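Local atomic coordinates of T cell receptor gamma chain (Monodelphis domestica, PDB entry 7L15), a protein that pairs with a mu chain in the marsupial gamma-mu T cell receptor and probably takes part in antigen recognition by a distinct T cell lineage. Residues P63-G75 against R81-G93. Sequence-based numbering, arbitrary orientation.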
loop_
_atom_site.group_PDB
_atom_site.type_symbol
_atom_site.label_atom_id
_atom_site.label_comp_id
_atom_site.label_asym_id
_atom_site.label_seq_id
_atom_site.Cartn_x
_atom_site.Cartn_y
_atom_site.Cartn_z
ATOM N N PRO B 63 10.374 -25.584 -6.949
ATOM C CA PRO B 63 10.016 -26.787 -6.191
ATOM C C PRO B 63 8.860 -26.520 -5.242
ATOM O O PRO B 63 8.733 -25.433 -4.674
ATOM C CB PRO B 63 11.307 -27.145 -5.434
ATOM C CG PRO B 63 12.204 -25.970 -5.561
ATOM C CD PRO B 63 11.806 -25.257 -6.824
ATOM N N GLY B 64 7.999 -27.526 -5.099
ATOM C CA GLY B 64 6.787 -27.406 -4.327
ATOM C C GLY B 64 5.572 -27.007 -5.130
ATOM O O GLY B 64 4.443 -27.210 -4.671
ATOM N N PHE B 65 5.767 -26.455 -6.319
ATOM C CA PHE B 65 4.667 -25.974 -7.133
ATOM C C PHE B 65 4.580 -26.812 -8.399
ATOM O O PHE B 65 5.589 -27.033 -9.077
ATOM C CB PHE B 65 4.848 -24.485 -7.430
ATOM C CG PHE B 65 4.900 -23.647 -6.185
ATOM C CD1 PHE B 65 3.731 -23.210 -5.586
ATOM C CD2 PHE B 65 6.112 -23.347 -5.581
ATOM C CE1 PHE B 65 3.766 -22.468 -4.428
ATOM C CE2 PHE B 65 6.159 -22.607 -4.415
ATOM C CZ PHE B 65 4.985 -22.166 -3.839
ATOM N N SER B 66 3.377 -27.299 -8.685
ATOM C CA SER B 66 3.129 -28.149 -9.835
ATOM C C SER B 66 2.699 -27.303 -11.020
ATOM O O SER B 66 1.965 -26.328 -10.859
ATOM C CB SER B 66 2.045 -29.180 -9.514
ATOM O OG SER B 66 1.595 -29.821 -10.700
ATOM N N ALA B 67 3.142 -27.695 -12.218
ATOM C CA ALA B 67 2.672 -27.022 -13.425
ATOM C C ALA B 67 1.168 -27.167 -13.608
ATOM O O ALA B 67 0.563 -26.358 -14.321
ATOM C CB ALA B 67 3.405 -27.566 -14.651
ATOM N N ASP B 68 0.555 -28.182 -12.983
ATOM C CA ASP B 68 -0.903 -28.282 -12.959
ATOM C C ASP B 68 -1.528 -27.184 -12.106
ATOM O O ASP B 68 -2.681 -26.802 -12.335
ATOM C CB ASP B 68 -1.343 -29.636 -12.407
ATOM C CG ASP B 68 -0.881 -30.798 -13.250
ATOM O OD1 ASP B 68 0.009 -30.616 -14.109
ATOM O OD2 ASP B 68 -1.419 -31.905 -13.042
ATOM N N LYS B 69 -0.794 -26.680 -11.116
ATOM C CA LYS B 69 -1.322 -25.719 -10.156
ATOM C C LYS B 69 -1.077 -24.274 -10.587
ATOM O O LYS B 69 -1.990 -23.450 -10.505
ATOM C CB LYS B 69 -0.709 -25.992 -8.772
ATOM C CG LYS B 69 -1.215 -25.109 -7.632
ATOM C CD LYS B 69 -2.692 -25.321 -7.340
ATOM C CE LYS B 69 -3.189 -24.368 -6.250
ATOM N NZ LYS B 69 -4.647 -24.534 -6.041
ATOM N N VAL B 70 0.133 -23.948 -11.048
ATOM C CA VAL B 70 0.473 -22.607 -11.519
ATOM C C VAL B 70 1.214 -22.728 -12.840
ATOM O O VAL B 70 2.067 -23.605 -13.007
ATOM C CB VAL B 70 1.333 -21.823 -10.504
ATOM C CG1 VAL B 70 0.494 -21.410 -9.336
ATOM C CG2 VAL B 70 2.534 -22.673 -10.053
ATOM N N ARG B 71 0.906 -21.826 -13.767
ATOM C CA ARG B 71 1.424 -21.904 -15.125
ATOM C C ARG B 71 1.348 -20.513 -15.735
ATOM O O ARG B 71 0.287 -19.881 -15.692
ATOM C CB ARG B 71 0.610 -22.913 -15.955
ATOM C CG ARG B 71 1.208 -23.293 -17.305
ATOM C CD ARG B 71 0.242 -24.163 -18.122
ATOM N NE ARG B 71 -0.920 -23.401 -18.585
ATOM C CZ ARG B 71 -0.913 -22.616 -19.659
ATOM N NH1 ARG B 71 -2.011 -21.958 -20.003
ATOM N NH2 ARG B 71 0.195 -22.485 -20.383
ATOM N N ALA B 72 2.462 -20.034 -16.281
ATOM C CA ALA B 72 2.486 -18.759 -16.988
ATOM C C ALA B 72 2.478 -18.980 -18.496
ATOM O O ALA B 72 3.092 -19.924 -19.000
ATOM C CB ALA B 72 3.713 -17.940 -16.599
ATOM N N TYR B 73 1.792 -18.094 -19.218
ATOM C CA TYR B 73 1.753 -18.147 -20.673
ATOM C C TYR B 73 1.704 -16.717 -21.214
ATOM O O TYR B 73 1.741 -15.745 -20.451
ATOM C CB TYR B 73 0.583 -19.025 -21.145
ATOM C CG TYR B 73 -0.790 -18.405 -21.020
ATOM C CD1 TYR B 73 -1.346 -18.120 -19.778
ATOM C CD2 TYR B 73 -1.547 -18.129 -22.152
ATOM C CE1 TYR B 73 -2.615 -17.550 -19.673
ATOM C CE2 TYR B 73 -2.810 -17.564 -22.059
ATOM C CZ TYR B 73 -3.339 -17.277 -20.821
ATOM O OH TYR B 73 -4.592 -16.716 -20.744
ATOM N N LYS B 74 1.647 -16.586 -22.540
ATOM C CA LYS B 74 1.652 -15.288 -23.211
ATOM C C LYS B 74 0.233 -14.757 -23.406
ATOM O O LYS B 74 -0.727 -15.521 -23.512
ATOM C CB LYS B 74 2.353 -15.388 -24.570
ATOM N N GLY B 75 0.107 -13.429 -23.470
ATOM C CA GLY B 75 -1.182 -12.792 -23.648
ATOM C C GLY B 75 -1.107 -11.641 -24.635
ATOM O O GLY B 75 -0.040 -11.312 -25.157
ATOM N N ARG B 81 0.790 -13.746 -18.284
ATOM C CA ARG B 81 -0.359 -14.077 -17.454
ATOM C C ARG B 81 -0.051 -15.310 -16.616
ATOM O O ARG B 81 0.547 -16.269 -17.108
ATOM C CB ARG B 81 -1.624 -14.325 -18.308
ATOM C CG ARG B 81 -2.172 -13.082 -19.014
ATOM C CD ARG B 81 -3.437 -13.391 -19.822
ATOM N NE ARG B 81 -4.633 -13.505 -18.985
ATOM C CZ ARG B 81 -5.650 -12.645 -19.000
ATOM N NH1 ARG B 81 -6.690 -12.827 -18.196
ATOM N NH2 ARG B 81 -5.626 -11.599 -19.815
ATOM N N LEU B 82 -0.464 -15.279 -15.351
ATOM C CA LEU B 82 -0.324 -16.402 -14.434
ATOM C C LEU B 82 -1.698 -17.001 -14.165
ATOM O O LEU B 82 -2.615 -16.294 -13.732
ATOM C CB LEU B 82 0.325 -15.959 -13.118
ATOM C CG LEU B 82 0.338 -16.971 -11.967
ATOM C CD1 LEU B 82 1.288 -18.121 -12.273
ATOM C CD2 LEU B 82 0.687 -16.308 -10.637
ATOM N N ILE B 83 -1.840 -18.300 -14.401
ATOM C CA ILE B 83 -3.075 -19.011 -14.102
ATOM C C ILE B 83 -2.848 -19.880 -12.881
ATOM O O ILE B 83 -1.887 -20.660 -12.837
ATOM C CB ILE B 83 -3.558 -19.858 -15.288
ATOM C CG1 ILE B 83 -3.969 -18.955 -16.449
ATOM C CG2 ILE B 83 -4.726 -20.745 -14.850
ATOM C CD1 ILE B 83 -4.816 -19.655 -17.497
ATOM N N VAL B 84 -3.728 -19.736 -11.890
ATOM C CA VAL B 84 -3.705 -20.531 -10.675
ATOM C C VAL B 84 -4.966 -21.381 -10.690
ATOM O O VAL B 84 -6.083 -20.852 -10.626
ATOM C CB VAL B 84 -3.619 -19.645 -9.427
ATOM C CG1 VAL B 84 -3.450 -20.489 -8.171
ATOM C CG2 VAL B 84 -2.462 -18.693 -9.571
ATOM N N SER B 85 -4.796 -22.693 -10.814
ATOM C CA SER B 85 -5.927 -23.594 -10.977
ATOM C C SER B 85 -6.402 -24.119 -9.627
ATOM O O SER B 85 -5.699 -24.028 -8.612
ATOM C CB SER B 85 -5.561 -24.777 -11.882
ATOM O OG SER B 85 -4.950 -24.338 -13.079
ATOM N N ASP B 86 -7.611 -24.678 -9.641
ATOM C CA ASP B 86 -8.194 -25.430 -8.530
ATOM C C ASP B 86 -7.977 -24.694 -7.212
ATOM O O ASP B 86 -7.404 -25.212 -6.254
ATOM C CB ASP B 86 -7.630 -26.855 -8.472
ATOM C CG ASP B 86 -8.306 -27.714 -7.402
ATOM O OD1 ASP B 86 -9.551 -27.829 -7.424
ATOM O OD2 ASP B 86 -7.598 -28.269 -6.531
ATOM N N LEU B 87 -8.443 -23.451 -7.201
ATOM C CA LEU B 87 -8.204 -22.552 -6.086
ATOM C C LEU B 87 -8.684 -23.153 -4.773
ATOM O O LEU B 87 -9.741 -23.787 -4.708
ATOM C CB LEU B 87 -8.903 -21.222 -6.355
ATOM C CG LEU B 87 -8.195 -20.491 -7.498
ATOM C CD1 LEU B 87 -8.979 -19.272 -7.943
ATOM C CD2 LEU B 87 -6.773 -20.097 -7.070
ATOM N N GLN B 88 -7.871 -22.971 -3.732
ATOM C CA GLN B 88 -8.215 -23.276 -2.351
ATOM C C GLN B 88 -7.998 -22.024 -1.515
ATOM O O GLN B 88 -7.270 -21.112 -1.920
ATOM C CB GLN B 88 -7.365 -24.423 -1.800
ATOM C CG GLN B 88 -7.345 -25.674 -2.697
ATOM C CD GLN B 88 -8.712 -26.314 -2.842
ATOM O OE1 GLN B 88 -9.519 -26.313 -1.908
ATOM N NE2 GLN B 88 -8.990 -26.849 -4.030
ATOM N N VAL B 89 -8.634 -21.980 -0.339
ATOM C CA VAL B 89 -8.492 -20.804 0.516
ATOM C C VAL B 89 -7.022 -20.541 0.797
ATOM O O VAL B 89 -6.578 -19.390 0.815
ATOM C CB VAL B 89 -9.306 -20.963 1.814
ATOM C CG1 VAL B 89 -10.792 -21.032 1.503
ATOM C CG2 VAL B 89 -8.866 -22.231 2.569
ATOM N N SER B 90 -6.230 -21.603 0.922
ATOM C CA SER B 90 -4.816 -21.470 1.220
ATOM C C SER B 90 -4.028 -20.804 0.097
ATOM O O SER B 90 -2.833 -20.539 0.281
ATOM C CB SER B 90 -4.241 -22.850 1.519
ATOM O OG SER B 90 -4.364 -23.687 0.377
ATOM N N ASP B 91 -4.647 -20.546 -1.058
ATOM C CA ASP B 91 -3.993 -19.829 -2.149
ATOM C C ASP B 91 -4.111 -18.312 -2.040
ATOM O O ASP B 91 -3.419 -17.617 -2.790
ATOM C CB ASP B 91 -4.573 -20.261 -3.497
ATOM C CG ASP B 91 -4.359 -21.720 -3.771
ATOM O OD1 ASP B 91 -3.280 -22.229 -3.398
ATOM O OD2 ASP B 91 -5.270 -22.363 -4.328
ATOM N N SER B 92 -4.988 -17.789 -1.171
ATOM C CA SER B 92 -5.138 -16.346 -1.040
ATOM C C SER B 92 -3.806 -15.690 -0.695
ATOM O O SER B 92 -3.018 -16.220 0.092
ATOM C CB SER B 92 -6.166 -16.015 0.057
ATOM O OG SER B 92 -7.373 -16.696 -0.191
ATOM N N GLY B 93 -3.572 -14.520 -1.270
ATOM C CA GLY B 93 -2.402 -13.723 -0.963
ATOM C C GLY B 93 -2.169 -12.736 -2.092
ATOM O O GLY B 93 -2.978 -12.621 -3.012
#
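Lys69 reaches across from the turn before strand 70-75 and ends among acceptors of segment 81-93. Its chain leaves with CG anti to the backbone N (chi1 -177°) and bends once, at chi2, which turns the otherwise extended chain toward Asp91. NZ forms a salt bridge with Asp91 OD2 at 2.8 Å, on the syn side and 28° out of the carboxylate plane. The backbone N of Gln88 donates to the same OD2 at 2.7 Å, from the opposite face of that plane. NZ also donates to Ser85 O at 2.8 Å, nearly along the C=O axis. In the backbone, Ser85 N donates to Lys69 O at 2.9 Å, which ties the lysine at its backbone as well as at its tip.

Further on, strand 70-75 pairs antiparallel with strand 79-84 in a beta hairpin. Arg71 with Ile83 and Tyr73 with Arg81 are the hydrogen-bonded pairs. Arg81 and Tyr73 lie side by side and point the same way. Arg81 CB lies 3.6 Å from Tyr73 CE1, and its CD passes near Tyr73 OH. The ring and guanidinium planes are 49° apart. Ile83 CD1 comes obliquely to the same ring, 3.7 Å from Tyr73 CE1; the ring is poorly ordered. On the other face, Val70 CG1 packs on Val84 CG2 at 4.0 Å. Ala72 and Leu82 share this buried face and touch Leu50 of strand 47-53 in the facing sheet.

Strand 70-75 is the outermost strand, within this chain, of a four-stranded sheet of the V-set sandwich; strand 79-84 joins it to strand 21-28. Lys69 and Asp91, in the 3-10 segment, are consistent with the basic residue-aspartate salt bridge familiar from immunoglobulin V domains. The chemistry implies an ionic tie, strengthened by backbone bonds, between the 85-91 connection and the turn leading into strand 70-75.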